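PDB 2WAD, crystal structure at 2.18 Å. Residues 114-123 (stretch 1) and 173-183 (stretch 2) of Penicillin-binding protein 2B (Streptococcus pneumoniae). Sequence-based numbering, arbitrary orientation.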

# COMPACT_ATOMS: atom_id res chain seq x y z
N ARG A 114 24.88 3.32 27.45
CA ARG A 114 23.98 3.01 28.55
C ARG A 114 24.15 1.55 28.98
O ARG A 114 24.18 1.24 30.18
N GLN A 115 24.31 0.65 28.02
CA GLN A 115 24.67 -0.73 28.33
C GLN A 115 26.00 -0.83 29.07
O GLN A 115 26.14 -1.60 30.01
N LEU A 116 26.97 -0.01 28.66
CA LEU A 116 28.27 0.00 29.33
C LEU A 116 28.20 0.57 30.76
O LEU A 116 28.96 0.17 31.63
N ALA A 117 27.29 1.50 30.99
CA ALA A 117 27.14 2.12 32.31
C ALA A 117 26.37 1.19 33.25
O ALA A 117 26.66 1.12 34.45
N ASP A 118 25.39 0.50 32.68
CA ASP A 118 24.64 -0.54 33.38
C ASP A 118 25.53 -1.65 33.91
O ASP A 118 25.53 -1.93 35.11
N TYR A 119 26.31 -2.26 33.02
CA TYR A 119 27.26 -3.30 33.42
C TYR A 119 28.22 -2.80 34.48
O TYR A 119 28.53 -3.50 35.45
N TYR A 120 28.70 -1.58 34.31
CA TYR A 120 29.69 -1.01 35.22
C TYR A 120 29.12 -0.81 36.62
O TYR A 120 29.79 -1.05 37.63
N LEU A 121 27.86 -0.36 36.67
CA LEU A 121 27.19 -0.09 37.94
C LEU A 121 26.72 -1.37 38.63
O LEU A 121 26.36 -1.35 39.81
N ALA A 122 26.75 -2.48 37.90
CA ALA A 122 26.32 -3.77 38.41
C ALA A 122 27.05 -4.17 39.68
O ALA A 122 26.51 -4.91 40.49
N ASP A 123 28.29 -3.72 39.86
CA ASP A 123 28.98 -3.98 41.10
C ASP A 123 28.34 -3.14 42.21
O ASP A 123 28.29 -1.92 42.09
N LYS A 173 32.06 -9.42 25.55
CA LYS A 173 31.12 -10.47 25.17
C LYS A 173 30.21 -10.81 26.33
O LYS A 173 29.02 -11.05 26.13
N GLU A 174 30.75 -10.81 27.54
CA GLU A 174 29.88 -11.01 28.68
C GLU A 174 29.02 -9.77 28.89
O GLU A 174 27.83 -9.88 29.20
N ILE A 175 29.59 -8.59 28.64
CA ILE A 175 28.80 -7.37 28.74
C ILE A 175 27.63 -7.41 27.78
O ILE A 175 26.51 -7.02 28.12
N TYR A 176 27.88 -7.91 26.58
CA TYR A 176 26.80 -8.11 25.61
C TYR A 176 25.69 -9.03 26.10
O TYR A 176 24.51 -8.71 25.98
N LEU A 177 26.07 -10.18 26.64
CA LEU A 177 25.14 -11.16 27.19
C LEU A 177 24.30 -10.62 28.36
O LEU A 177 23.07 -10.72 28.33
N PHE A 178 24.97 -10.06 29.37
CA PHE A 178 24.31 -9.29 30.43
C PHE A 178 23.21 -8.34 29.91
O PHE A 178 22.06 -8.42 30.35
N SER A 179 23.55 -7.48 28.94
CA SER A 179 22.58 -6.52 28.41
C SER A 179 21.31 -7.23 27.96
O SER A 179 20.19 -6.81 28.26
N GLN A 180 21.48 -8.34 27.25
CA GLN A 180 20.35 -9.17 26.83
C GLN A 180 19.51 -9.64 28.03
O GLN A 180 18.29 -9.52 28.00
N LEU A 181 20.15 -10.18 29.07
CA LEU A 181 19.41 -10.67 30.24
C LEU A 181 18.72 -9.53 31.00
O LEU A 181 17.54 -9.62 31.34
N ASN A 182 19.47 -8.46 31.25
CA ASN A 182 18.94 -7.27 31.92
C ASN A 182 17.72 -6.66 31.25
O ASN A 182 16.85 -6.11 31.92
N ALA A 183 17.64 -6.77 29.93
CA ALA A 183 16.56 -6.17 29.17
C ALA A 183 15.20 -6.84 29.38
O ALA A 183 14.18 -6.32 28.96

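The two helices cross almost at right angles (92°), their axes 9.8 Å apart at closest approach, so the contact is compact and centres on Tyr119, a t rotamer whose CB points toward stretch 2. Along stretch 2, Glu174 comes first. Its CB points sideways, but the p, t conformation brings the carboxylate nearer, and Tyr119 OH donates a short hydrogen bond to Glu174 OE2 (2.6 Å), at the edge of the tyrosine ring. Ile175 (m, t) covers one face of that ring: its CG1 lies 3.4 Å from the ring centroid, almost on the normal, in a CH-pi contact, while CD1 approaches Tyr119 CD2 (3.6 Å) and Leu116 CD2 (4.2 Å). One turn on, Phe178 (t) points toward stretch 1 and offers its face to the edge of Tyr119; the ring planes stand at 89°, with Tyr119 CD1 4.2 Å from Phe178 CG. Phe178 CZ also packs against Ala122 CB (4.2 Å). Ser179 (m) turns its hydroxyl back to its own helix, OG donating to Ile175 O (2.7 Å), and receives a hydrogen bond from water 1 (3.0 Å from OG), which also donates to Gln115 O (2.9 Å). At Asn182, ND2 lies 4.0 Å from Asp118 OD2, and water 2 bridges them, accepting from ND2 (3.2 Å) and donating to OD2 (2.8 Å).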

# COMPACT_ATOMS: atom_id res chain seq x y z
CB ARG A 114 22.53 3.35 28.19
CG ARG A 114 21.45 2.78 29.11
CD ARG A 114 21.45 3.38 30.51
NE ARG A 114 20.47 2.71 31.37
CZ ARG A 114 19.51 3.31 32.08
NH1 ARG A 114 19.40 4.63 32.08
NH2 ARG A 114 18.68 2.57 32.81
CB GLN A 115 24.67 -1.60 27.07
CG GLN A 115 23.28 -1.76 26.48
CD GLN A 115 23.27 -2.38 25.09
OE1 GLN A 115 24.32 -2.51 24.45
NE2 GLN A 115 22.09 -2.75 24.63
CB LEU A 116 29.31 0.74 28.49
CG LEU A 116 29.86 0.01 27.26
CD1 LEU A 116 30.36 1.00 26.21
CD2 LEU A 116 30.99 -0.93 27.70
CB ALA A 117 26.45 3.46 32.19
CB ASP A 118 23.57 -1.12 32.46
CG ASP A 118 22.32 -0.27 32.42
OD1 ASP A 118 22.20 0.67 33.23
OD2 ASP A 118 21.43 -0.57 31.60
CB TYR A 119 28.06 -3.78 32.20
CG TYR A 119 29.09 -4.83 32.53
CD1 TYR A 119 28.74 -6.17 32.60
CD2 TYR A 119 30.41 -4.49 32.78
CE1 TYR A 119 29.68 -7.14 32.91
CE2 TYR A 119 31.36 -5.45 33.07
CZ TYR A 119 30.98 -6.78 33.14
OH TYR A 119 31.90 -7.75 33.44
CB TYR A 120 30.22 0.31 34.64
CG TYR A 120 31.15 1.05 35.57
CD1 TYR A 120 32.43 0.57 35.84
CD2 TYR A 120 30.76 2.24 36.18
CE1 TYR A 120 33.28 1.23 36.70
CE2 TYR A 120 31.61 2.92 37.05
CZ TYR A 120 32.87 2.41 37.29
OH TYR A 120 33.71 3.08 38.15
CB LEU A 121 25.99 0.84 37.71
CG LEU A 121 26.27 2.25 37.17
CD1 LEU A 121 24.98 3.01 37.03
CD2 LEU A 121 27.27 3.01 38.03
CB ALA A 122 26.51 -4.84 37.35
CB ASP A 123 30.47 -3.68 40.95
CG ASP A 123 31.30 -4.16 42.13
OD1 ASP A 123 30.74 -4.21 43.25
OD2 ASP A 123 32.50 -4.47 41.96
CB LYS A 173 31.86 -11.73 24.73
CG LYS A 173 32.71 -11.56 23.47
CD LYS A 173 33.40 -12.88 23.14
CE LYS A 173 33.94 -12.88 21.73
NZ LYS A 173 34.52 -14.21 21.42
CB GLU A 174 30.64 -11.47 29.93
CG GLU A 174 31.39 -10.41 30.69
CD GLU A 174 32.12 -10.99 31.89
OE1 GLU A 174 32.43 -12.21 31.91
OE2 GLU A 174 32.40 -10.21 32.82
CB ILE A 175 29.62 -6.10 28.49
CG1 ILE A 175 30.75 -6.01 29.52
CG2 ILE A 175 28.72 -4.88 28.61
CD1 ILE A 175 31.56 -4.73 29.40
CB TYR A 176 27.38 -8.62 24.28
CG TYR A 176 26.32 -8.86 23.23
CD1 TYR A 176 25.66 -7.79 22.63
CD2 TYR A 176 25.97 -10.14 22.86
CE1 TYR A 176 24.69 -8.00 21.66
CE2 TYR A 176 25.00 -10.38 21.91
CZ TYR A 176 24.37 -9.31 21.30
OH TYR A 176 23.41 -9.57 20.36
CB LEU A 177 25.86 -12.45 27.58
CG LEU A 177 26.22 -13.33 26.38
CD1 LEU A 177 27.14 -14.48 26.75
CD2 LEU A 177 25.01 -13.85 25.56
CB PHE A 178 25.37 -8.50 31.18
CG PHE A 178 24.83 -7.65 32.29
CD1 PHE A 178 24.86 -8.10 33.59
CD2 PHE A 178 24.32 -6.38 32.03
CE1 PHE A 178 24.37 -7.32 34.62
CE2 PHE A 178 23.84 -5.59 33.06
CZ PHE A 178 23.86 -6.07 34.36
CB SER A 179 23.19 -5.68 27.27
OG SER A 179 24.54 -5.33 27.54
CB GLN A 180 20.87 -10.38 26.07
CG GLN A 180 21.64 -10.05 24.80
CD GLN A 180 20.71 -9.66 23.69
OE1 GLN A 180 19.82 -10.42 23.30
NE2 GLN A 180 20.90 -8.45 23.17
CB LEU A 181 20.31 -11.48 31.18
CG LEU A 181 21.12 -12.63 30.57
CD1 LEU A 181 22.18 -13.07 31.53
CD2 LEU A 181 20.25 -13.80 30.15
CB ASN A 182 20.02 -6.20 32.06
CG ASN A 182 19.84 -5.35 33.29
OD1 ASN A 182 19.45 -5.85 34.34
ND2 ASN A 182 20.15 -4.06 33.17
CB ALA A 183 16.92 -6.19 27.69
O HOH W 1 24.23 -3.77 30.12
O HOH W 2 21.87 -3.11 30.62